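Local coordinates for arginine kinase (Anthopleura japonica, PDB 4RF6), which catalyses the transfer of a phosphoryl group from ATP to L-arginine, giving phospho-L-arginine and ADP, with two phosphagen kinase repeats in one chain, at residues Asn17-Pro22 and Lys41-Leu46; Val292-Ala297 and Lys356-Leu361; Ile444-Asp447 and Tyr452-Ala455; Lys491-Thr496 and Arg504-Arg509. All blocks are in the same frame, centred on the assembly; numbering follows the deposited sequence.

In the fold
Contacts 1 and 2 belong to the first repeat of this double kinase, contacts 3 and 4 to the second. Contact 1, in the N-terminal helical part, has its centre about 49 Å from that of contact 2, in the catalytic part, and about 85 Å from that of contact 3. Nearest atoms are about 11 Å apart for contacts 3 and 4, and about 14 Å for contacts 2 and 4, across the repeats. Contacts 1 and 2 each lie a shell away from an inferred binding residue, without touching it: between side chains, P20 is about 9 Å from V74 (substrate) and L358 about 8 Å from V290 (ATP), itself close in sequence to V292-A297. Contacts 3 and 4 lie away from such sites.

Contact 1: Asn17-Pro22 and Lys41-Leu46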
loop_
_atom_site.group_PDB
_atom_site.type_symbol
_atom_site.label_atom_id
_atom_site.label_comp_id
_atom_site.label_asym_id
_atom_site.label_seq_id
_atom_site.Cartn_x
_atom_site.Cartn_y
_atom_site.Cartn_z
ATOM N N ASN A 17 -42.967 -3.955 28.550
ATOM C CA ASN A 17 -42.677 -2.523 28.536
ATOM C C ASN A 17 -42.275 -2.046 29.932
ATOM O O ASN A 17 -42.721 -1.001 30.400
ATOM C CB ASN A 17 -43.877 -1.730 28.014
ATOM C CG ASN A 17 -43.484 -0.389 27.425
ATOM O OD1 ASN A 17 -42.369 -0.212 26.930
ATOM N ND2 ASN A 17 -44.411 0.568 27.467
ATOM N N ALA A 18 -41.441 -2.842 30.594
ATOM C CA ALA A 18 -40.984 -2.541 31.942
ATOM C C ALA A 18 -39.529 -2.080 31.901
ATOM O O ALA A 18 -38.817 -2.339 30.926
ATOM C CB ALA A 18 -41.137 -3.763 32.832
ATOM N N PHE A 19 -39.095 -1.391 32.954
ATOM C CA PHE A 19 -37.717 -0.922 33.047
ATOM C C PHE A 19 -36.760 -2.101 32.905
ATOM O O PHE A 19 -36.976 -3.151 33.507
ATOM C CB PHE A 19 -37.486 -0.202 34.380
ATOM C CG PHE A 19 -36.109 0.375 34.528
ATOM C CD1 PHE A 19 -35.102 -0.356 35.139
ATOM C CD2 PHE A 19 -35.822 1.645 34.049
ATOM C CE1 PHE A 19 -33.832 0.166 35.273
ATOM C CE2 PHE A 19 -34.553 2.178 34.179
ATOM C CZ PHE A 19 -33.558 1.436 34.794
ATOM N N PRO A 20 -35.709 -1.944 32.086
ATOM C CA PRO A 20 -34.789 -3.069 31.894
ATOM C C PRO A 20 -33.875 -3.275 33.104
ATOM O O PRO A 20 -32.800 -2.669 33.178
ATOM C CB PRO A 20 -33.974 -2.650 30.663
ATOM C CG PRO A 20 -33.987 -1.162 30.698
ATOM C CD PRO A 20 -35.318 -0.760 31.299
ATOM N N ASP A 21 -34.310 -4.123 34.037
ATOM C CA ASP A 21 -33.499 -4.525 35.195
ATOM C C ASP A 21 -32.029 -4.911 34.909
ATOM O O ASP A 21 -31.153 -4.587 35.714
ATOM C CB ASP A 21 -34.179 -5.659 35.980
ATOM C CG ASP A 21 -35.311 -5.172 36.878
ATOM O OD1 ASP A 21 -35.432 -3.945 37.085
ATOM O OD2 ASP A 21 -36.071 -6.028 37.384
ATOM N N PRO A 22 -31.750 -5.617 33.787
ATOM C CA PRO A 22 -30.350 -5.980 33.512
ATOM C C PRO A 22 -29.374 -4.802 33.422
ATOM O O PRO A 22 -28.165 -5.028 33.431
ATOM C CB PRO A 22 -30.437 -6.691 32.161
ATOM C CG PRO A 22 -31.783 -7.308 32.166
ATOM C CD PRO A 22 -32.671 -6.323 32.875
ATOM N N LYS A 41 -37.124 7.060 36.113
ATOM C CA LYS A 41 -37.999 8.189 35.827
ATOM C C LYS A 41 -37.987 8.580 34.347
ATOM O O LYS A 41 -39.030 8.928 33.777
ATOM C CB LYS A 41 -37.635 9.382 36.705
ATOM C CG LYS A 41 -38.034 9.211 38.168
ATOM C CD LYS A 41 -39.525 8.921 38.299
ATOM C CE LYS A 41 -39.976 8.970 39.756
ATOM N NZ LYS A 41 -41.462 8.902 39.889
ATOM N N VAL A 42 -36.803 8.536 33.735
ATOM C CA VAL A 42 -36.684 8.720 32.292
ATOM C C VAL A 42 -37.516 7.653 31.600
ATOM O O VAL A 42 -38.264 7.952 30.669
ATOM C CB VAL A 42 -35.221 8.645 31.806
ATOM C CG1 VAL A 42 -35.156 8.633 30.281
ATOM C CG2 VAL A 42 -34.423 9.815 32.342
ATOM N N PHE A 43 -37.400 6.412 32.071
ATOM C CA PHE A 43 -38.169 5.306 31.504
ATOM C C PHE A 43 -39.679 5.528 31.649
ATOM O O PHE A 43 -40.425 5.394 30.675
ATOM C CB PHE A 43 -37.775 3.959 32.128
ATOM C CG PHE A 43 -38.373 2.774 31.415
ATOM C CD1 PHE A 43 -37.749 2.244 30.295
ATOM C CD2 PHE A 43 -39.566 2.207 31.849
ATOM C CE1 PHE A 43 -38.294 1.163 29.623
ATOM C CE2 PHE A 43 -40.124 1.126 31.178
ATOM C CZ PHE A 43 -39.484 0.605 30.063
ATOM N N GLU A 44 -40.122 5.852 32.862
ATOM C CA GLU A 44 -41.539 6.108 33.126
ATOM C C GLU A 44 -42.102 7.213 32.234
ATOM O O GLU A 44 -43.191 7.079 31.674
ATOM C CB GLU A 44 -41.767 6.473 34.598
ATOM C CG GLU A 44 -41.895 5.280 35.540
ATOM C CD GLU A 44 -42.289 5.682 36.956
ATOM O OE1 GLU A 44 -42.542 6.884 37.196
ATOM O OE2 GLU A 44 -42.345 4.791 37.832
ATOM N N SER A 45 -41.351 8.300 32.101
ATOM C CA SER A 45 -41.793 9.465 31.338
ATOM C C SER A 45 -41.953 9.188 29.840
ATOM O O SER A 45 -42.773 9.820 29.169
ATOM C CB SER A 45 -40.806 10.620 31.548
ATOM O OG SER A 45 -41.117 11.726 30.722
ATOM N N LEU A 46 -41.176 8.237 29.324
ATOM C CA LEU A 46 -41.055 8.042 27.879
ATOM C C LEU A 46 -41.571 6.694 27.355
ATOM O O LEU A 46 -41.681 6.506 26.145
ATOM C CB LEU A 46 -39.593 8.220 27.451
ATOM C CG LEU A 46 -38.953 9.593 27.649
ATOM C CD1 LEU A 46 -37.508 9.572 27.183
ATOM C CD2 LEU A 46 -39.738 10.657 26.899
#
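The loop N17-P22 runs past helix 40-46 so that the CA atoms of F19 and F43 stand 6.4 Å apart, after N17 has ended the preceding helix in a Schellman motif. F43 carries the contact: its CG lies anti to the backbone N (chi1 -170°), which sends the ring out from the helix and against the loop backbone. F19 CA sits almost over the middle of that ring, 3.7 Å from its centroid, a CH-pi contact. The F19 ring itself turns an edge to the same aromatic, an offset edge-to-face pair with centroids 5.7 Å apart and planes at 82°. In return F43 CB lies at the edge of F19, 3.6 Å from its CD2. The far end of F43 lies against peptide groups: CE2 is 3.2 Å from F19 N and CZ 3.1 Å from A18 O, with N17 O at the ring edge. P20 adds its CD, 3.9 Å from F43 CE1, and the same CD lies above one face of the F19 ring, toward its rim. A broad, flat apolar group suits this place, because it can cover four successive loop residues, N17 to P20, and proline keeps the loop stiff beside it. The polar groups find partners just outside: A18 O accepts from W58 NE1, and N17 ND2 bonds to K47 O. Within the helical N-terminal part of the phosphagen kinase fold, helix 57-66 backs the contact, W58 meeting F43, N17 and P20 and V65 touching P20; P22 continues the loop onto helix 7-14.

Contact 2: Val292-Ala297 and Lys356-Leu361; sequences VKIPHA and KALMEL
A297 and L361 make the tight part of this contact, their CA atoms 5.3 Å apart. The methyl of A297 points at the helix and touches it twice: CB is 3.7 Å from L361 CB and 3.6 Å from L358 O. Alanine fits because its single carbon lets the two backbones approach this closely. Packing is less close towards the strand, where the CA atoms of I294 and M359 are 7.0 Å apart and longer side chains fill the distance. I294 holds CG1 between its backbone N and carbonyl carbon (chi1 47°), and this rotation, with the chain extended beyond CG1, carries CD1 to within 4.0 Å of L358 CD1; its other branch, CG2, lies 3.9 Å from L358 O. In the phosphagen kinase catalytic domain, strand 286-293 belongs to the antiparallel eight-stranded sheet, and the long helix 344-370 packs against the place where the chain leaves that strand. I334 of the neighbouring strand touches both V292 and L358, and F303 of helix 303-310 touches both I294 and L358. E362, next along the long helix, ties down the turn: its OE1 accepts from A297 N and its OE2 is hydrogen-bonded to H296 ND1. At the looser edge L361 is itself partly exposed, K356 is open to solvent, and E360, partly exposed, forms a salt bridge with K363.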
loop_
_atom_site.group_PDB
_atom_site.type_symbol
_atom_site.label_atom_id
_atom_site.label_comp_id
_atom_site.label_asym_id
_atom_site.label_seq_id
_atom_site.Cartn_x
_atom_site.Cartn_y
_atom_site.Cartn_z
ATOM N N VAL A 292 0.875 6.387 10.449
ATOM C CA VAL A 292 2.155 7.083 10.383
ATOM C C VAL A 292 3.167 6.468 11.349
ATOM O O VAL A 292 2.813 6.058 12.457
ATOM C CB VAL A 292 1.984 8.597 10.651
ATOM C CG1 VAL A 292 1.508 8.849 12.080
ATOM C CG2 VAL A 292 3.280 9.342 10.381
ATOM N N LYS A 293 4.422 6.392 10.916
ATOM C CA LYS A 293 5.476 5.795 11.728
ATOM C C LYS A 293 6.221 6.874 12.496
ATOM O O LYS A 293 7.028 7.613 11.923
ATOM C CB LYS A 293 6.453 5.023 10.841
ATOM C CG LYS A 293 7.595 4.349 11.585
ATOM C CD LYS A 293 8.162 3.215 10.746
ATOM C CE LYS A 293 9.138 2.345 11.530
ATOM N NZ LYS A 293 10.431 3.027 11.807
ATOM N N ILE A 294 5.942 6.968 13.792
ATOM C CA ILE A 294 6.528 8.009 14.630
ATOM C C ILE A 294 7.018 7.491 15.997
ATOM O O ILE A 294 6.592 7.992 17.040
ATOM C CB ILE A 294 5.527 9.174 14.828
ATOM C CG1 ILE A 294 4.142 8.632 15.192
ATOM C CG2 ILE A 294 5.423 10.028 13.563
ATOM C CD1 ILE A 294 3.097 9.716 15.461
ATOM N N PRO A 295 7.936 6.500 15.997
ATOM C CA PRO A 295 8.371 5.967 17.296
ATOM C C PRO A 295 9.164 6.980 18.126
ATOM O O PRO A 295 9.177 6.879 19.353
ATOM C CB PRO A 295 9.262 4.778 16.911
ATOM C CG PRO A 295 9.755 5.096 15.551
ATOM C CD PRO A 295 8.635 5.844 14.873
ATOM N N HIS A 296 9.806 7.941 17.469
ATOM C CA HIS A 296 10.568 8.965 18.176
ATOM C C HIS A 296 9.662 10.036 18.783
ATOM O O HIS A 296 9.842 10.437 19.933
ATOM C CB HIS A 296 11.585 9.630 17.242
ATOM C CG HIS A 296 12.642 8.703 16.729
ATOM N ND1 HIS A 296 12.634 8.206 15.443
ATOM C CD2 HIS A 296 13.742 8.188 17.325
ATOM C CE1 HIS A 296 13.685 7.425 15.270
ATOM N NE2 HIS A 296 14.373 7.396 16.397
ATOM N N ALA A 297 8.696 10.504 17.998
ATOM C CA ALA A 297 7.772 11.541 18.450
ATOM C C ALA A 297 6.950 11.065 19.650
ATOM O O ALA A 297 6.523 11.870 20.481
ATOM C CB ALA A 297 6.859 11.978 17.308
ATOM N N LYS A 356 1.133 16.629 10.716
ATOM C CA LYS A 356 2.296 17.420 10.327
ATOM C C LYS A 356 3.195 17.736 11.521
ATOM O O LYS A 356 4.417 17.582 11.450
ATOM C CB LYS A 356 1.870 18.719 9.639
ATOM C CG LYS A 356 3.045 19.575 9.164
ATOM C CD LYS A 356 2.584 20.861 8.493
ATOM C CE LYS A 356 3.773 21.729 8.106
ATOM N NZ LYS A 356 3.379 22.914 7.289
ATOM N N ALA A 357 2.587 18.176 12.618
ATOM C CA ALA A 357 3.337 18.494 13.830
ATOM C C ALA A 357 4.039 17.252 14.364
ATOM O O ALA A 357 5.207 17.312 14.757
ATOM C CB ALA A 357 2.417 19.078 14.885
ATOM N N LEU A 358 3.316 16.134 14.383
ATOM C CA LEU A 358 3.878 14.847 14.794
ATOM C C LEU A 358 4.993 14.400 13.851
ATOM O O LEU A 358 5.992 13.822 14.291
ATOM C CB LEU A 358 2.791 13.767 14.854
ATOM C CG LEU A 358 1.685 13.902 15.904
ATOM C CD1 LEU A 358 0.590 12.879 15.683
ATOM C CD2 LEU A 358 2.249 13.754 17.305
ATOM N N MET A 359 4.819 14.657 12.557
ATOM C CA MET A 359 5.832 14.286 11.575
ATOM C C MET A 359 7.099 15.130 11.737
ATOM O O MET A 359 8.211 14.606 11.680
ATOM C CB MET A 359 5.286 14.385 10.143
ATOM C CG MET A 359 6.236 13.827 9.085
ATOM S SD MET A 359 5.498 13.708 7.437
ATOM C CE MET A 359 5.611 15.412 6.896
ATOM N N GLU A 360 6.932 16.432 11.956
ATOM C CA GLU A 360 8.076 17.320 12.154
ATOM C C GLU A 360 8.883 16.959 13.402
ATOM O O GLU A 360 10.098 17.171 13.450
ATOM C CB GLU A 360 7.626 18.782 12.197
ATOM C CG GLU A 360 7.209 19.333 10.838
ATOM C CD GLU A 360 8.378 19.453 9.870
ATOM O OE1 GLU A 360 9.517 19.673 10.338
ATOM O OE2 GLU A 360 8.161 19.327 8.645
ATOM N N LEU A 361 8.201 16.403 14.400
ATOM C CA LEU A 361 8.860 15.877 15.594
ATOM C C LEU A 361 9.745 14.680 15.253
ATOM O O LEU A 361 10.898 14.606 15.683
ATOM C CB LEU A 361 7.830 15.452 16.644
ATOM C CG LEU A 361 7.203 16.478 17.586
ATOM C CD1 LEU A 361 6.472 15.755 18.710
ATOM C CD2 LEU A 361 8.249 17.435 18.153
#

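Contact 3: Ile444-Asp447 and Tyr452-Ala455; sequences IVED and YKLA
One water is gripped by three groups where E446 faces Y452 and K453: it donates to E446 O at 2.7 Å and to Y452 O at 2.6 Å, and accepts from K453 NZ at 3.1 Å. Both its protons are thus spent on backbone carbonyls, one from the helix and one from the loop. K453 reaches this water through a chain bent at chi2 (-60°), although the side chain starts away from the helix, its CB just touching E446. The direct link is made by the E446 side chain, extended beyond CG to bring its carboxylate to the loop backbone. L454 N donates to E446 OE2 at 2.9 Å in a nearly straight bond, N-H...O 162°, using the anti lone pair of that oxygen. Glutamate suits the position because its length spans from helix to loop, while its CG packs against Y452 O. OE1 lies 5.3 Å from K453 NZ, too far for a salt bridge, but the positive charge probably helps to stabilise the carboxylate. Beside these polar bonds L454 CD2 meets V445 CG1 at 4.1 Å, the two side chains crossing at about a right angle. In the second repeat, the chain thus folds back on the end of a helix of the N-terminal domain, 438-448, before it goes on to strand 479-488 of the catalytic domain. V445 and Y452 both touch L692 and Y452 OH bonds to A623 O, residues of the catalytic part, while D447 OD2 forms a salt bridge with K388 and a hydrogen bond with Y389 OH, both of helix 385-389.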
loop_
_atom_site.group_PDB
_atom_site.type_symbol
_atom_site.label_atom_id
_atom_site.label_comp_id
_atom_site.label_asym_id
_atom_site.label_seq_id
_atom_site.Cartn_x
_atom_site.Cartn_y
_atom_site.Cartn_z
ATOM N N ILE A 444 33.090 2.997 -4.420
ATOM C CA ILE A 444 32.360 1.734 -4.287
ATOM C C ILE A 444 32.156 1.062 -5.642
ATOM O O ILE A 444 32.314 -0.156 -5.765
ATOM C CB ILE A 444 31.022 1.925 -3.550
ATOM C CG1 ILE A 444 31.278 2.108 -2.059
ATOM C CG2 ILE A 444 30.113 0.727 -3.739
ATOM C CD1 ILE A 444 30.369 3.108 -1.427
ATOM N N VAL A 445 31.824 1.854 -6.661
ATOM C CA VAL A 445 31.680 1.316 -8.015
ATOM C C VAL A 445 32.976 0.662 -8.499
ATOM O O VAL A 445 32.965 -0.468 -9.000
ATOM C CB VAL A 445 31.256 2.398 -9.020
ATOM C CG1 VAL A 445 31.479 1.915 -10.450
ATOM C CG2 VAL A 445 29.804 2.780 -8.809
ATOM N N GLU A 446 34.090 1.373 -8.345
ATOM C CA GLU A 446 35.374 0.894 -8.847
ATOM C C GLU A 446 35.942 -0.230 -7.988
ATOM O O GLU A 446 36.826 -0.970 -8.425
ATOM C CB GLU A 446 36.378 2.047 -8.981
ATOM C CG GLU A 446 36.042 3.027 -10.110
ATOM C CD GLU A 446 37.105 4.102 -10.311
ATOM O OE1 GLU A 446 37.956 4.281 -9.410
ATOM O OE2 GLU A 446 37.083 4.765 -11.375
ATOM N N ASP A 447 35.441 -0.362 -6.765
ATOM C CA ASP A 447 35.858 -1.472 -5.916
ATOM C C ASP A 447 35.114 -2.737 -6.334
ATOM O O ASP A 447 35.735 -3.752 -6.672
ATOM C CB ASP A 447 35.604 -1.160 -4.439
ATOM C CG ASP A 447 36.280 -2.154 -3.500
ATOM O OD1 ASP A 447 36.062 -3.377 -3.651
ATOM O OD2 ASP A 447 37.034 -1.701 -2.612
ATOM N N TYR A 452 37.251 -2.264 -13.639
ATOM C CA TYR A 452 36.676 -1.100 -14.333
ATOM C C TYR A 452 37.023 0.243 -13.689
ATOM O O TYR A 452 37.005 0.390 -12.454
ATOM C CB TYR A 452 35.153 -1.238 -14.456
ATOM C CG TYR A 452 34.469 -0.067 -15.139
ATOM C CD1 TYR A 452 34.486 0.055 -16.521
ATOM C CD2 TYR A 452 33.797 0.900 -14.400
ATOM C CE1 TYR A 452 33.867 1.098 -17.155
ATOM C CE2 TYR A 452 33.164 1.964 -15.025
ATOM C CZ TYR A 452 33.209 2.050 -16.407
ATOM O OH TYR A 452 32.597 3.087 -17.062
ATOM N N LYS A 453 37.347 1.224 -14.534
ATOM C CA LYS A 453 37.536 2.596 -14.078
ATOM C C LYS A 453 36.482 3.471 -14.740
ATOM O O LYS A 453 36.239 3.344 -15.939
ATOM C CB LYS A 453 38.926 3.121 -14.441
ATOM C CG LYS A 453 40.075 2.189 -14.103
ATOM C CD LYS A 453 40.138 1.876 -12.615
ATOM C CE LYS A 453 41.208 0.815 -12.337
ATOM N NZ LYS A 453 41.302 0.464 -10.892
ATOM N N LEU A 454 35.849 4.347 -13.963
ATOM C CA LEU A 454 34.800 5.225 -14.486
ATOM C C LEU A 454 35.301 6.115 -15.622
ATOM O O LEU A 454 34.530 6.504 -16.498
ATOM C CB LEU A 454 34.196 6.069 -13.358
ATOM C CG LEU A 454 33.330 5.262 -12.391
ATOM C CD1 LEU A 454 33.305 5.884 -11.010
ATOM C CD2 LEU A 454 31.912 5.116 -12.925
ATOM N N ALA A 455 36.593 6.433 -15.601
ATOM C CA ALA A 455 37.216 7.191 -16.685
ATOM C C ALA A 455 37.136 6.446 -18.024
ATOM O O ALA A 455 37.066 7.072 -19.081
ATOM C CB ALA A 455 38.652 7.514 -16.345
HETATM O O HOH W 1 38.419 -0.699 -10.608
#

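Contact 4: Lys491-Thr496 and Arg504-Arg509; sequences KGYALT and RLDIER
Y493 turns its CG opposite its own carbonyl carbon, chi1 -61°, and I507 sets CG1 in the same way, chi1 -72°, with CD1 extended beyond it; the two side chains then slide past each other in opposite directions. I507 CG1 comes to rest over the centre of the tyrosine ring, 3.8 Å from the centroid and 9° off its normal, a CH-pi contact. CD1 lies nearer the root of the ring, 3.8 Å from Y493 CG. Isoleucine suits the place because its apolar CG1-CD1 arm can lie flat on the ring, while tyrosine can place its hydroxyl at the edge of the packing. That OH touches D506 CB at 3.6 Å and makes a weak hydrogen bond to K510. The loop after strand 479-488 is thereby packed onto helix 501-516, part of the strand-loop-helix connection of the second catalytic domain, whose antiparallel sheet includes that strand. E503, from the start of the helix, accepts from A494 N, and A494 O takes bonds from Q586 and Q619. Within the helix, R509 NH2 forms a salt bridge with D506 OD1 at 2.9 Å, a bent bond reaching the oxygen from above the carboxylate plane, so the acid's charge is engaged close by. Farther along the loop, T496 O lies close to a water that accepts from R504 NH2, on the helix, at 2.7 Å, in the plane of the guanidinium group.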
loop_
_atom_site.group_PDB
_atom_site.type_symbol
_atom_site.label_atom_id
_atom_site.label_comp_id
_atom_site.label_asym_id
_atom_site.label_seq_id
_atom_site.Cartn_x
_atom_site.Cartn_y
_atom_site.Cartn_z
ATOM N N LYS A 491 13.548 5.980 -17.467
ATOM C CA LYS A 491 14.066 7.343 -17.509
ATOM C C LYS A 491 13.007 8.343 -17.058
ATOM O O LYS A 491 11.817 8.179 -17.353
ATOM C CB LYS A 491 14.561 7.689 -18.916
ATOM C CG LYS A 491 15.363 8.985 -18.971
ATOM C CD LYS A 491 15.828 9.309 -20.383
ATOM C CE LYS A 491 16.589 10.625 -20.396
ATOM N NZ LYS A 491 17.085 10.969 -21.751
ATOM N N GLY A 492 13.430 9.361 -16.317
ATOM C CA GLY A 492 12.517 10.408 -15.906
ATOM C C GLY A 492 12.039 10.266 -14.474
ATOM O O GLY A 492 11.258 11.089 -13.993
ATOM N N TYR A 493 12.507 9.224 -13.791
ATOM C CA TYR A 493 12.081 8.975 -12.422
ATOM C C TYR A 493 13.274 8.849 -11.485
ATOM O O TYR A 493 14.416 8.760 -11.925
ATOM C CB TYR A 493 11.226 7.709 -12.367
ATOM C CG TYR A 493 9.976 7.810 -13.203
ATOM C CD1 TYR A 493 8.829 8.405 -12.693
ATOM C CD2 TYR A 493 9.946 7.326 -14.505
ATOM C CE1 TYR A 493 7.687 8.512 -13.454
ATOM C CE2 TYR A 493 8.805 7.419 -15.273
ATOM C CZ TYR A 493 7.681 8.015 -14.741
ATOM O OH TYR A 493 6.543 8.116 -15.500
ATOM N N ALA A 494 13.004 8.839 -10.185
ATOM C CA ALA A 494 14.031 8.488 -9.210
ATOM C C ALA A 494 14.386 7.024 -9.442
ATOM O O ALA A 494 13.776 6.351 -10.288
ATOM C CB ALA A 494 13.513 8.689 -7.799
ATOM N N LEU A 495 15.364 6.511 -8.705
ATOM C CA LEU A 495 15.581 5.071 -8.729
ATOM C C LEU A 495 14.653 4.489 -7.670
ATOM O O LEU A 495 14.013 5.242 -6.935
ATOM C CB LEU A 495 17.048 4.726 -8.488
ATOM C CG LEU A 495 17.973 5.176 -9.626
ATOM C CD1 LEU A 495 19.432 5.226 -9.198
ATOM C CD2 LEU A 495 17.815 4.249 -10.816
ATOM N N THR A 496 14.551 3.165 -7.604
ATOM C CA THR A 496 13.648 2.511 -6.653
ATOM C C THR A 496 13.696 3.025 -5.196
ATOM O O THR A 496 12.640 3.217 -4.581
ATOM C CB THR A 496 13.802 0.971 -6.710
ATOM O OG1 THR A 496 13.365 0.506 -7.998
ATOM C CG2 THR A 496 12.959 0.308 -5.656
ATOM N N ARG A 504 5.968 5.605 -8.703
ATOM C CA ARG A 504 5.897 4.143 -8.778
ATOM C C ARG A 504 4.644 3.693 -9.529
ATOM O O ARG A 504 4.695 2.761 -10.341
ATOM C CB ARG A 504 5.928 3.513 -7.379
ATOM C CG ARG A 504 5.912 1.987 -7.411
ATOM C CD ARG A 504 5.867 1.396 -6.003
ATOM N NE ARG A 504 7.053 1.758 -5.231
ATOM C CZ ARG A 504 7.073 2.680 -4.278
ATOM N NH1 ARG A 504 5.963 3.337 -3.970
ATOM N NH2 ARG A 504 8.200 2.945 -3.630
ATOM N N LEU A 505 3.525 4.358 -9.251
ATOM C CA LEU A 505 2.269 4.077 -9.937
ATOM C C LEU A 505 2.354 4.443 -11.420
ATOM O O LEU A 505 1.804 3.740 -12.263
ATOM C CB LEU A 505 1.107 4.831 -9.282
ATOM C CG LEU A 505 0.633 4.371 -7.905
ATOM C CD1 LEU A 505 -0.313 5.394 -7.297
ATOM C CD2 LEU A 505 -0.055 3.019 -7.996
ATOM N N ASP A 506 3.027 5.549 -11.734
ATOM C CA ASP A 506 3.198 5.958 -13.131
ATOM C C ASP A 506 4.043 4.940 -13.885
ATOM O O ASP A 506 3.741 4.588 -15.021
ATOM C CB ASP A 506 3.855 7.337 -13.240
ATOM C CG ASP A 506 2.905 8.471 -12.898
ATOM O OD1 ASP A 506 1.682 8.221 -12.811
ATOM O OD2 ASP A 506 3.384 9.614 -12.725
ATOM N N ILE A 507 5.110 4.481 -13.242
ATOM C CA ILE A 507 5.984 3.465 -13.821
ATOM C C ILE A 507 5.217 2.176 -14.112
ATOM O O ILE A 507 5.303 1.642 -15.216
ATOM C CB ILE A 507 7.189 3.185 -12.900
ATOM C CG1 ILE A 507 8.155 4.370 -12.924
ATOM C CG2 ILE A 507 7.898 1.905 -13.310
ATOM C CD1 ILE A 507 9.125 4.418 -11.749
ATOM N N GLU A 508 4.464 1.680 -13.133
ATOM C CA GLU A 508 3.688 0.459 -13.339
ATOM C C GLU A 508 2.745 0.626 -14.531
ATOM O O GLU A 508 2.659 -0.245 -15.398
ATOM C CB GLU A 508 2.883 0.078 -12.092
ATOM C CG GLU A 508 2.183 -1.271 -12.240
ATOM C CD GLU A 508 1.026 -1.478 -11.277
ATOM O OE1 GLU A 508 0.561 -2.632 -11.171
ATOM O OE2 GLU A 508 0.578 -0.497 -10.643
ATOM N N ARG A 509 2.063 1.766 -14.579
ATOM C CA ARG A 509 1.094 2.046 -15.639
ATOM C C ARG A 509 1.741 2.053 -17.024
ATOM O O ARG A 509 1.216 1.460 -17.971
ATOM C CB ARG A 509 0.413 3.395 -15.380
ATOM C CG ARG A 509 -0.786 3.675 -16.273
ATOM C CD ARG A 509 -1.346 5.077 -16.053
ATOM N NE ARG A 509 -0.633 6.085 -16.838
ATOM C CZ ARG A 509 0.320 6.873 -16.351
ATOM N NH1 ARG A 509 0.922 7.762 -17.130
ATOM N NH2 ARG A 509 0.670 6.771 -15.079
HETATM O O HOH W 2 10.495 1.616 -3.984
#